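PDB 2HSJ: putative platelet activating factor from Streptococcus pneumoniae, which is of unknown function but, as a member of the GDSL-like SGNH hydrolase family, probably hydrolyses esters, perhaps of lipid-like substrates. Local coordinates for residues T22-L27 against R63-Y68; V135-E140 against R148-I153; V173-C178 against K207-Y212. One frame throughout, in Å; residues are numbered along the deposited sequence.

Interaction 1 of 3, residues T22-L27 against R63-Y68; sequences TKYRHL and RGIRGY
Y24, on the long N-terminal helix 3-30, presents one ring face to R63 and its hydroxyl to the backbone of G64. The R63 chain bends at chi2 (-68°), which sets CD above the aromatic ring, 3.5 Å from the Y24 centroid in a CH-pi contact. Beyond CD the guanidinium runs back toward the helix and lies flat on the ring in an offset cation-pi stack, its plane within 8° of the ring plane and its CZ 4.4 Å from the Y24 centroid. The two side chains run antiparallel, R63 heading toward the helix and Y24 away from it. At the ring's edge Y24 OH donates to G64 O at 2.6 Å, a short bond with a C=O...O angle of 141°. I65 adds an apolar touch, CG1 to Y24 CE2 at 3.7 Å, and L27 CB rests 3.4 Å from R63 NH2. Further out, R63 NH2 bonds N28 OD1 and forms a salt bridge with E52 of a second subunit, while backbone bonds to F39 and G41 tie this strand end to its neighbour. Downstream, the G67 amide meets S43 OG of the GDS motif, the nucleophile position in SGNH relatives. The buried guanidinium is therefore held by a ring face and by an acid across the subunit interface; the carboxylate of E52 of the second subunit probably balances its charge in this buried setting and couples this contact to the assembly.

Interaction 2 of 3, residues V135-E140 against R148-I153; sequences VNEREE and RSNEKI
N150 clasps the backbone of V135 with both ends of its carboxamide, bonding its N-H and its C=O, and so ties the N-capped start of helix 150-164 to the loop that follows strand 126-130. V135 N donates to N150 OD1 at 2.9 Å, in the amide plane and on a lone pair; N150 ND2 returns a bond of 2.9 Å to V135 O, almost straight at 165°, although it reaches that carbonyl from 35° out of its plane. The pair fixes the rotation of the amide. A third bond comes from the helix end: N150 N, in the first turn just after the N-cap residue S149, points its N-H at E137 OE2, 2.9 Å away and at 172°, meeting the carboxylate nearly along its C-O axis. An acid here should be favoured by the helix dipole. The E137 chain, extended beyond CG, brings the carboxylate to that amide, yet also sets its OE2 within 3.2 Å of E151 OE2, where the two like charges would repel, eased perhaps by the exposure of E151 and by the N150 N-H gripping E137 OE2. Apolar contacts accompany the polar ones. V135 CG1 touches I153 CD1 and, crossing at about a right angle, the CD methylene of R148, whose guanidinium leads away to V145 O and N96 OD1. On the loop side N136 closes an Asx turn, OD1 accepting from R138 N. The helix start is completed by S149, its OG taking the K152 N-H over 3.1 Å.

Interaction 3 of 3, residues V173-C178 against K207-Y212; sequences VPVFDC and KSLKDY
The Y212 ring receives V173 on one face: the methyl CG1 sits over the ring centre, 3.6 Å from the Y212 centroid and only 8° off the normal, a well-centred CH-pi contact. CG2 of the same valine reaches the rim at Y212 CD1. Around the edge, in the ring plane, lie the carbonyl oxygens S208 O and L209 O of the preceding helical turn and a water. That water is 2.7 Å from Y212 OH and gives a weak bond to P174 O, so it forms at most a loose bridge between the segments, which share no direct hydrogen bond. P174 crosses the tyrosine at about a right angle, bringing CD 3.6 Å from Y212 OH. With CG1 anti to the backbone N (chi1 -177°), that one V173 methyl covers the Y212 ring and also touches L209 CD2 at 3.7 Å. V175 comes to it with its own CG1, both methyls meeting L209 CD2 from the same side. V175 CG1 also approaches S208 OG to 3.3 Å; this hydroxyl is turned back onto its own helix, bonded to L205 O. At the outer end C178 SG packs on S208 CB at 3.7 Å. Beneath this layer L209 and Y212 both touch F90 of strand 88-92, and S131 OG accepts from the amides of V175 and F176, where the chain leaves strand 170-173. The Y212 side chain comes to about 4 Å, nearest atoms, from a magnesium ion, too far for direct coordination. Packing of the C-terminal helix 199-209 and its short 3-10 extension over the end of edge strand 170-173 fits the alpha/beta/alpha sandwich of SGNH hydrolases, whose central parallel sheet is covered by helices.

From the N terminus, interaction 1 comes first: helix 3-30 is followed by strand 37-41, and the chain returns with strand 60-64 to close a loop of 35 residues. Interaction 2 closes the short loop around helix 142-145, and interaction 3 brings the C-terminal helix back to 173-178 across 28 residues. The three follow in series, neither nested nor crossing. Interactions 1 and 3 lie at the two outermost strands, 60-64 and 170-173, on opposite sides of the chain's centre and about 24 Å apart between centres. Interactions 2 and 3 touch through F176, whose CE1 meets I153 CG2 at 3.6 Å, joining helix 150-164 to helix 176-179.

Interaction 1 of 3, residues T22-L27 against R63-Y68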
loop_
_atom_site.group_PDB
_atom_site.type_symbol
_atom_site.label_atom_id
_atom_site.label_comp_id
_atom_site.label_asym_id
_atom_site.label_seq_id
_atom_site.Cartn_x
_atom_site.Cartn_y
_atom_site.Cartn_z
ATOM N N THR D 22 -5.526 -19.803 -14.012
ATOM C CA THR D 22 -4.401 -20.356 -13.280
ATOM C C THR D 22 -3.504 -19.231 -12.730
ATOM O O THR D 22 -3.074 -19.247 -11.568
ATOM C CB THR D 22 -3.612 -21.304 -14.189
ATOM O OG1 THR D 22 -4.448 -22.442 -14.493
ATOM C CG2 THR D 22 -2.303 -21.757 -13.505
ATOM N N LYS D 23 -3.262 -18.250 -13.581
ATOM C CA LYS D 23 -2.471 -17.074 -13.220
ATOM C C LYS D 23 -3.107 -16.379 -12.013
ATOM O O LYS D 23 -2.431 -16.100 -11.009
ATOM C CB LYS D 23 -2.431 -16.128 -14.416
ATOM C CG LYS D 23 -1.542 -14.884 -14.226
ATOM C CD LYS D 23 -1.656 -13.889 -15.348
ATOM C CE LYS D 23 -0.536 -12.838 -15.283
ATOM N NZ LYS D 23 -0.733 -11.750 -16.327
ATOM N N TYR D 24 -4.410 -16.115 -12.089
ATOM C CA TYR D 24 -5.078 -15.443 -10.990
ATOM C C TYR D 24 -5.066 -16.269 -9.707
ATOM O O TYR D 24 -4.865 -15.725 -8.625
ATOM C CB TYR D 24 -6.511 -15.189 -11.391
ATOM C CG TYR D 24 -6.714 -14.057 -12.388
ATOM C CD1 TYR D 24 -5.673 -13.160 -12.722
ATOM C CD2 TYR D 24 -7.957 -13.864 -12.988
ATOM C CE1 TYR D 24 -5.895 -12.089 -13.632
ATOM C CE2 TYR D 24 -8.179 -12.825 -13.884
ATOM C CZ TYR D 24 -7.166 -11.932 -14.195
ATOM O OH TYR D 24 -7.402 -10.891 -15.086
ATOM N N ARG D 25 -5.258 -17.575 -9.814
ATOM C CA ARG D 25 -5.277 -18.388 -8.603
ATOM C C ARG D 25 -3.951 -18.297 -7.860
ATOM O O ARG D 25 -3.921 -18.235 -6.623
ATOM C CB ARG D 25 -5.681 -19.837 -8.901
ATOM C CG ARG D 25 -7.157 -19.952 -9.154
ATOM C CD ARG D 25 -7.548 -21.400 -9.437
ATOM N NE ARG D 25 -9.004 -21.450 -9.613
ATOM C CZ ARG D 25 -9.633 -21.776 -10.735
ATOM N NH1 ARG D 25 -8.948 -22.162 -11.812
ATOM N NH2 ARG D 25 -10.962 -21.755 -10.762
ATOM N N HIS D 26 -2.850 -18.261 -8.604
ATOM C CA HIS D 26 -1.555 -18.165 -7.948
ATOM C C HIS D 26 -1.310 -16.739 -7.423
ATOM O O HIS D 26 -0.828 -16.556 -6.305
ATOM C CB HIS D 26 -0.431 -18.580 -8.891
ATOM C CG HIS D 26 0.879 -18.849 -8.196
ATOM N ND1 HIS D 26 1.873 -19.589 -8.795
ATOM C CD2 HIS D 26 1.347 -18.539 -6.954
ATOM C CE1 HIS D 26 2.927 -19.663 -7.996
ATOM N NE2 HIS D 26 2.634 -19.037 -6.868
ATOM N N LEU D 27 -1.679 -15.715 -8.210
ATOM C CA LEU D 27 -1.513 -14.360 -7.709
ATOM C C LEU D 27 -2.335 -14.096 -6.464
ATOM O O LEU D 27 -1.928 -13.308 -5.582
ATOM C CB LEU D 27 -1.908 -13.339 -8.778
ATOM C CG LEU D 27 -0.880 -13.089 -9.859
ATOM C CD1 LEU D 27 -1.536 -12.150 -10.899
ATOM C CD2 LEU D 27 0.401 -12.482 -9.297
ATOM N N ARG D 63 -9.436 -8.520 -12.163
ATOM C CA ARG D 63 -9.704 -9.948 -12.262
ATOM C C ARG D 63 -10.701 -10.189 -13.411
ATOM O O ARG D 63 -11.605 -11.011 -13.302
ATOM C CB ARG D 63 -10.225 -10.508 -10.912
ATOM C CG ARG D 63 -9.110 -10.691 -9.840
ATOM C CD ARG D 63 -8.175 -11.811 -10.259
ATOM N NE ARG D 63 -7.106 -12.134 -9.304
ATOM C CZ ARG D 63 -5.927 -11.499 -9.290
ATOM N NH1 ARG D 63 -5.679 -10.489 -10.136
ATOM N NH2 ARG D 63 -4.979 -11.867 -8.403
ATOM N N GLY D 64 -10.466 -9.521 -14.537
ATOM C CA GLY D 64 -11.295 -9.766 -15.730
ATOM C C GLY D 64 -10.683 -10.824 -16.638
ATOM O O GLY D 64 -9.462 -11.062 -16.621
ATOM N N ILE D 65 -11.532 -11.459 -17.443
ATOM C CA ILE D 65 -11.082 -12.466 -18.404
ATOM C C ILE D 65 -11.863 -12.337 -19.704
ATOM O O ILE D 65 -13.111 -12.354 -19.707
ATOM C CB ILE D 65 -11.237 -13.911 -17.867
ATOM C CG1 ILE D 65 -10.471 -14.070 -16.556
ATOM C CG2 ILE D 65 -10.790 -14.937 -18.931
ATOM C CD1 ILE D 65 -10.327 -15.489 -16.029
ATOM N N ARG D 66 -11.133 -12.230 -20.810
ATOM C CA ARG D 66 -11.760 -12.121 -22.124
ATOM C C ARG D 66 -12.743 -13.255 -22.368
ATOM O O ARG D 66 -12.543 -14.390 -21.933
ATOM C CB ARG D 66 -10.694 -12.143 -23.214
ATOM C CG ARG D 66 -9.998 -13.540 -23.317
ATOM C CD ARG D 66 -8.684 -13.513 -23.992
ATOM N NE ARG D 66 -7.680 -12.851 -23.177
ATOM C CZ ARG D 66 -6.402 -12.829 -23.509
ATOM N NH1 ARG D 66 -6.005 -13.473 -24.608
ATOM N NH2 ARG D 66 -5.531 -12.190 -22.754
ATOM N N GLY D 67 -13.835 -12.909 -23.036
ATOM C CA GLY D 67 -14.827 -13.877 -23.443
ATOM C C GLY D 67 -15.689 -14.433 -22.316
ATOM O O GLY D 67 -16.474 -15.370 -22.547
ATOM N N TYR D 68 -15.591 -13.868 -21.106
ATOM C CA TYR D 68 -16.263 -14.505 -19.958
ATOM C C TYR D 68 -17.768 -14.305 -20.046
ATOM O O TYR D 68 -18.243 -13.322 -20.605
ATOM C CB TYR D 68 -15.796 -13.882 -18.657
ATOM C CG TYR D 68 -15.201 -14.839 -17.638
ATOM C CD1 TYR D 68 -14.503 -15.998 -18.026
ATOM C CD2 TYR D 68 -15.268 -14.532 -16.265
ATOM C CE1 TYR D 68 -13.903 -16.831 -17.047
ATOM C CE2 TYR D 68 -14.670 -15.337 -15.314
ATOM C CZ TYR D 68 -13.994 -16.456 -15.704
ATOM O OH TYR D 68 -13.415 -17.245 -14.760
#

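Interaction 2 of 3, residues V135-E140 against R148-I153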
loop_
_atom_site.group_PDB
_atom_site.type_symbol
_atom_site.label_atom_id
_atom_site.label_comp_id
_atom_site.label_asym_id
_atom_site.label_seq_id
_atom_site.Cartn_x
_atom_site.Cartn_y
_atom_site.Cartn_z
ATOM N N VAL D 135 -23.769 -1.299 -27.451
ATOM C CA VAL D 135 -22.996 -1.594 -28.631
ATOM C C VAL D 135 -23.304 -0.547 -29.691
ATOM O O VAL D 135 -24.279 0.214 -29.581
ATOM C CB VAL D 135 -23.309 -3.007 -29.164
ATOM C CG1 VAL D 135 -22.851 -4.034 -28.155
ATOM C CG2 VAL D 135 -24.811 -3.165 -29.506
ATOM N N ASN D 136 -22.476 -0.522 -30.730
ATOM C CA ASN D 136 -22.736 0.329 -31.882
ATOM C C ASN D 136 -23.273 -0.548 -32.989
ATOM O O ASN D 136 -22.638 -1.531 -33.380
ATOM C CB ASN D 136 -21.482 1.105 -32.290
ATOM C CG ASN D 136 -21.781 2.168 -33.339
ATOM O OD1 ASN D 136 -22.165 1.844 -34.450
ATOM N ND2 ASN D 136 -21.628 3.446 -32.974
ATOM N N GLU D 137 -24.461 -0.181 -33.482
ATOM C CA GLU D 137 -25.197 -1.025 -34.420
ATOM C C GLU D 137 -24.899 -0.695 -35.894
ATOM O O GLU D 137 -25.530 -1.259 -36.790
ATOM C CB GLU D 137 -26.711 -0.994 -34.107
ATOM C CG GLU D 137 -27.079 -1.727 -32.797
ATOM C CD GLU D 137 -28.567 -1.634 -32.429
ATOM O OE1 GLU D 137 -29.327 -0.985 -33.179
ATOM O OE2 GLU D 137 -28.983 -2.230 -31.403
ATOM N N ARG D 138 -23.928 0.188 -36.152
ATOM C CA ARG D 138 -23.551 0.528 -37.542
ATOM C C ARG D 138 -23.097 -0.734 -38.262
ATOM O O ARG D 138 -22.487 -1.615 -37.656
ATOM C CB ARG D 138 -22.442 1.588 -37.594
ATOM C CG ARG D 138 -22.909 3.026 -37.304
ATOM C CD ARG D 138 -21.721 4.003 -37.176
ATOM N NE ARG D 138 -20.903 4.093 -38.392
ATOM C CZ ARG D 138 -21.167 4.878 -39.437
ATOM N NH1 ARG D 138 -22.242 5.661 -39.447
ATOM N NH2 ARG D 138 -20.350 4.868 -40.485
ATOM N N GLU D 139 -23.398 -0.820 -39.558
ATOM C CA GLU D 139 -23.058 -2.004 -40.345
ATOM C C GLU D 139 -21.571 -2.420 -40.256
ATOM O O GLU D 139 -21.248 -3.613 -40.209
ATOM C CB GLU D 139 -23.469 -1.805 -41.813
ATOM C CG GLU D 139 -23.445 -3.094 -42.627
ATOM C CD GLU D 139 -23.492 -2.877 -44.145
ATOM O OE1 GLU D 139 -23.915 -1.786 -44.620
ATOM O OE2 GLU D 139 -23.111 -3.822 -44.875
ATOM N N GLU D 140 -20.675 -1.432 -40.207
ATOM C CA GLU D 140 -19.230 -1.694 -40.180
ATOM C C GLU D 140 -18.748 -2.482 -38.959
ATOM O O GLU D 140 -17.642 -3.015 -38.971
ATOM C CB GLU D 140 -18.447 -0.385 -40.278
ATOM C CG GLU D 140 -18.669 0.575 -39.113
ATOM C CD GLU D 140 -17.785 1.809 -39.194
ATOM O OE1 GLU D 140 -16.577 1.658 -39.480
ATOM O OE2 GLU D 140 -18.306 2.921 -38.970
ATOM N N ARG D 148 -25.894 -9.136 -30.596
ATOM C CA ARG D 148 -26.228 -8.173 -29.550
ATOM C C ARG D 148 -27.011 -7.015 -30.158
ATOM O O ARG D 148 -26.789 -6.633 -31.322
ATOM C CB ARG D 148 -24.953 -7.634 -28.918
ATOM C CG ARG D 148 -24.070 -8.676 -28.281
ATOM C CD ARG D 148 -22.722 -8.049 -27.889
ATOM N NE ARG D 148 -21.810 -9.054 -27.348
ATOM C CZ ARG D 148 -21.173 -9.956 -28.084
ATOM N NH1 ARG D 148 -21.347 -10.015 -29.411
ATOM N NH2 ARG D 148 -20.365 -10.824 -27.505
ATOM N N SER D 149 -27.929 -6.455 -29.368
ATOM C CA SER D 149 -28.654 -5.238 -29.760
ATOM C C SER D 149 -28.859 -4.433 -28.508
ATOM O O SER D 149 -28.850 -4.988 -27.407
ATOM C CB SER D 149 -30.009 -5.559 -30.383
ATOM O OG SER D 149 -30.944 -5.984 -29.407
ATOM N N ASN D 150 -29.025 -3.122 -28.669
ATOM C CA ASN D 150 -29.229 -2.266 -27.517
ATOM C C ASN D 150 -30.587 -2.473 -26.854
ATOM O O ASN D 150 -30.725 -2.219 -25.656
ATOM C CB ASN D 150 -28.948 -0.799 -27.873
ATOM C CG ASN D 150 -27.468 -0.545 -28.138
ATOM O OD1 ASN D 150 -26.626 -0.874 -27.298
ATOM N ND2 ASN D 150 -27.143 0.008 -29.321
ATOM N N GLU D 151 -31.572 -2.967 -27.608
ATOM C CA GLU D 151 -32.868 -3.319 -26.992
ATOM C C GLU D 151 -32.719 -4.520 -26.049
ATOM O O GLU D 151 -33.258 -4.498 -24.938
ATOM C CB GLU D 151 -33.958 -3.563 -28.038
ATOM C CG GLU D 151 -34.080 -2.445 -29.085
ATOM C CD GLU D 151 -33.249 -2.731 -30.342
ATOM O OE1 GLU D 151 -33.872 -3.200 -31.317
ATOM O OE2 GLU D 151 -31.996 -2.522 -30.366
ATOM N N LYS D 152 -31.971 -5.544 -26.468
ATOM C CA LYS D 152 -31.697 -6.707 -25.610
ATOM C C LYS D 152 -30.905 -6.264 -24.385
ATOM O O LYS D 152 -31.240 -6.624 -23.247
ATOM C CB LYS D 152 -30.861 -7.779 -26.323
ATOM C CG LYS D 152 -31.527 -8.505 -27.478
ATOM C CD LYS D 152 -30.471 -9.275 -28.284
ATOM C CE LYS D 152 -31.110 -10.162 -29.373
ATOM N NZ LYS D 152 -30.111 -11.114 -29.987
ATOM N N ILE D 153 -29.851 -5.487 -24.627
ATOM C CA ILE D 153 -28.988 -5.015 -23.526
ATOM C C ILE D 153 -29.812 -4.221 -22.498
ATOM O O ILE D 153 -29.686 -4.462 -21.301
ATOM C CB ILE D 153 -27.783 -4.210 -24.045
ATOM C CG1 ILE D 153 -26.802 -5.176 -24.736
ATOM C CG2 ILE D 153 -27.084 -3.487 -22.918
ATOM C CD1 ILE D 153 -25.860 -4.513 -25.701
#

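Interaction 3 of 3, residues V173-C178 against K207-Y212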
loop_
_atom_site.group_PDB
_atom_site.type_symbol
_atom_site.label_atom_id
_atom_site.label_comp_id
_atom_site.label_asym_id
_atom_site.label_seq_id
_atom_site.Cartn_x
_atom_site.Cartn_y
_atom_site.Cartn_z
ATOM N N VAL D 173 -25.297 -0.046 -11.125
ATOM C CA VAL D 173 -24.543 1.126 -11.555
ATOM C C VAL D 173 -24.911 1.423 -13.010
ATOM O O VAL D 173 -24.445 0.757 -13.914
ATOM C CB VAL D 173 -22.993 0.946 -11.381
ATOM C CG1 VAL D 173 -22.262 2.229 -11.788
ATOM C CG2 VAL D 173 -22.630 0.545 -9.934
ATOM N N PRO D 174 -25.774 2.434 -13.238
ATOM C CA PRO D 174 -26.254 2.725 -14.591
ATOM C C PRO D 174 -25.213 3.515 -15.361
ATOM O O PRO D 174 -25.080 4.730 -15.181
ATOM C CB PRO D 174 -27.533 3.541 -14.332
ATOM C CG PRO D 174 -27.284 4.216 -13.011
ATOM C CD PRO D 174 -26.346 3.353 -12.227
ATOM N N VAL D 175 -24.400 2.811 -16.142
ATOM C CA VAL D 175 -23.378 3.475 -16.964
ATOM C C VAL D 175 -23.720 3.425 -18.461
ATOM O O VAL D 175 -23.090 4.111 -19.259
ATOM C CB VAL D 175 -21.946 2.918 -16.732
ATOM C CG1 VAL D 175 -21.454 3.245 -15.340
ATOM C CG2 VAL D 175 -21.862 1.432 -16.959
ATOM N N PHE D 176 -24.706 2.594 -18.833
ATOM C CA PHE D 176 -25.139 2.462 -20.222
ATOM C C PHE D 176 -25.351 3.828 -20.874
ATOM O O PHE D 176 -24.752 4.130 -21.914
ATOM C CB PHE D 176 -26.418 1.614 -20.269
ATOM C CG PHE D 176 -27.001 1.435 -21.640
ATOM C CD1 PHE D 176 -26.793 0.251 -22.339
ATOM C CD2 PHE D 176 -27.774 2.441 -22.228
ATOM C CE1 PHE D 176 -27.340 0.071 -23.607
ATOM C CE2 PHE D 176 -28.325 2.267 -23.504
ATOM C CZ PHE D 176 -28.100 1.084 -24.194
ATOM N N ASP D 177 -26.161 4.674 -20.243
ATOM C CA ASP D 177 -26.543 5.935 -20.877
ATOM C C ASP D 177 -25.348 6.882 -21.051
ATOM O O ASP D 177 -25.318 7.688 -22.000
ATOM C CB ASP D 177 -27.675 6.608 -20.102
ATOM C CG ASP D 177 -29.007 5.839 -20.191
ATOM O OD1 ASP D 177 -29.243 5.112 -21.183
ATOM O OD2 ASP D 177 -29.851 6.001 -19.278
ATOM N N CYS D 178 -24.355 6.767 -20.168
ATOM C CA CYS D 178 -23.136 7.590 -20.260
ATOM C C CYS D 178 -22.302 7.326 -21.501
ATOM O O CYS D 178 -21.509 8.176 -21.907
ATOM C CB CYS D 178 -22.245 7.417 -19.034
ATOM S SG CYS D 178 -23.008 8.107 -17.527
ATOM N N LYS D 207 -15.062 8.140 -15.728
ATOM C CA LYS D 207 -15.676 9.343 -15.175
ATOM C C LYS D 207 -17.057 8.996 -14.581
ATOM O O LYS D 207 -17.402 9.472 -13.494
ATOM C CB LYS D 207 -15.816 10.389 -16.274
ATOM C CG LYS D 207 -16.435 11.705 -15.838
ATOM C CD LYS D 207 -16.375 12.683 -17.016
ATOM C CE LYS D 207 -17.551 13.641 -17.028
ATOM N NZ LYS D 207 -17.276 14.919 -16.321
ATOM N N SER D 208 -17.812 8.136 -15.259
ATOM C CA SER D 208 -19.122 7.752 -14.729
ATOM C C SER D 208 -19.003 6.872 -13.486
ATOM O O SER D 208 -19.884 6.933 -12.627
ATOM C CB SER D 208 -19.957 7.046 -15.786
ATOM O OG SER D 208 -19.429 5.773 -16.069
ATOM N N LEU D 209 -17.923 6.080 -13.370
ATOM C CA LEU D 209 -17.763 5.146 -12.226
ATOM C C LEU D 209 -17.126 5.753 -10.984
ATOM O O LEU D 209 -17.232 5.169 -9.903
ATOM C CB LEU D 209 -16.910 3.922 -12.613
ATOM C CG LEU D 209 -17.537 2.967 -13.619
ATOM C CD1 LEU D 209 -16.515 1.889 -14.004
ATOM C CD2 LEU D 209 -18.815 2.333 -13.051
ATOM N N LYS D 210 -16.439 6.881 -11.127
ATOM C CA LYS D 210 -15.576 7.359 -10.051
ATOM C C LYS D 210 -16.254 7.466 -8.679
ATOM O O LYS D 210 -15.716 7.000 -7.676
ATOM C CB LYS D 210 -14.940 8.699 -10.438
ATOM C CG LYS D 210 -14.070 9.270 -9.313
ATOM C CD LYS D 210 -13.458 10.597 -9.693
ATOM C CE LYS D 210 -12.181 10.884 -8.881
ATOM N NZ LYS D 210 -12.246 10.306 -7.517
ATOM N N ASP D 211 -17.439 8.067 -8.637
ATOM C CA ASP D 211 -18.135 8.265 -7.369
ATOM C C ASP D 211 -18.486 6.959 -6.701
ATOM O O ASP D 211 -18.595 6.894 -5.462
ATOM C CB ASP D 211 -19.410 9.084 -7.549
ATOM C CG ASP D 211 -19.137 10.580 -7.690
ATOM O OD1 ASP D 211 -17.965 11.008 -7.840
ATOM O OD2 ASP D 211 -20.123 11.345 -7.668
ATOM N N TYR D 212 -18.685 5.916 -7.512
ATOM C CA TYR D 212 -19.071 4.601 -7.002
ATOM C C TYR D 212 -17.906 3.867 -6.367
ATOM O O TYR D 212 -18.109 2.843 -5.704
ATOM C CB TYR D 212 -19.692 3.717 -8.108
ATOM C CG TYR D 212 -20.981 4.243 -8.656
ATOM C CD1 TYR D 212 -22.197 3.862 -8.077
ATOM C CD2 TYR D 212 -20.997 5.119 -9.740
ATOM C CE1 TYR D 212 -23.406 4.339 -8.579
ATOM C CE2 TYR D 212 -22.210 5.605 -10.245
ATOM C CZ TYR D 212 -23.405 5.205 -9.650
ATOM O OH TYR D 212 -24.621 5.681 -10.147
HETATM O O HOH W 1 -24.788 6.926 -12.583
#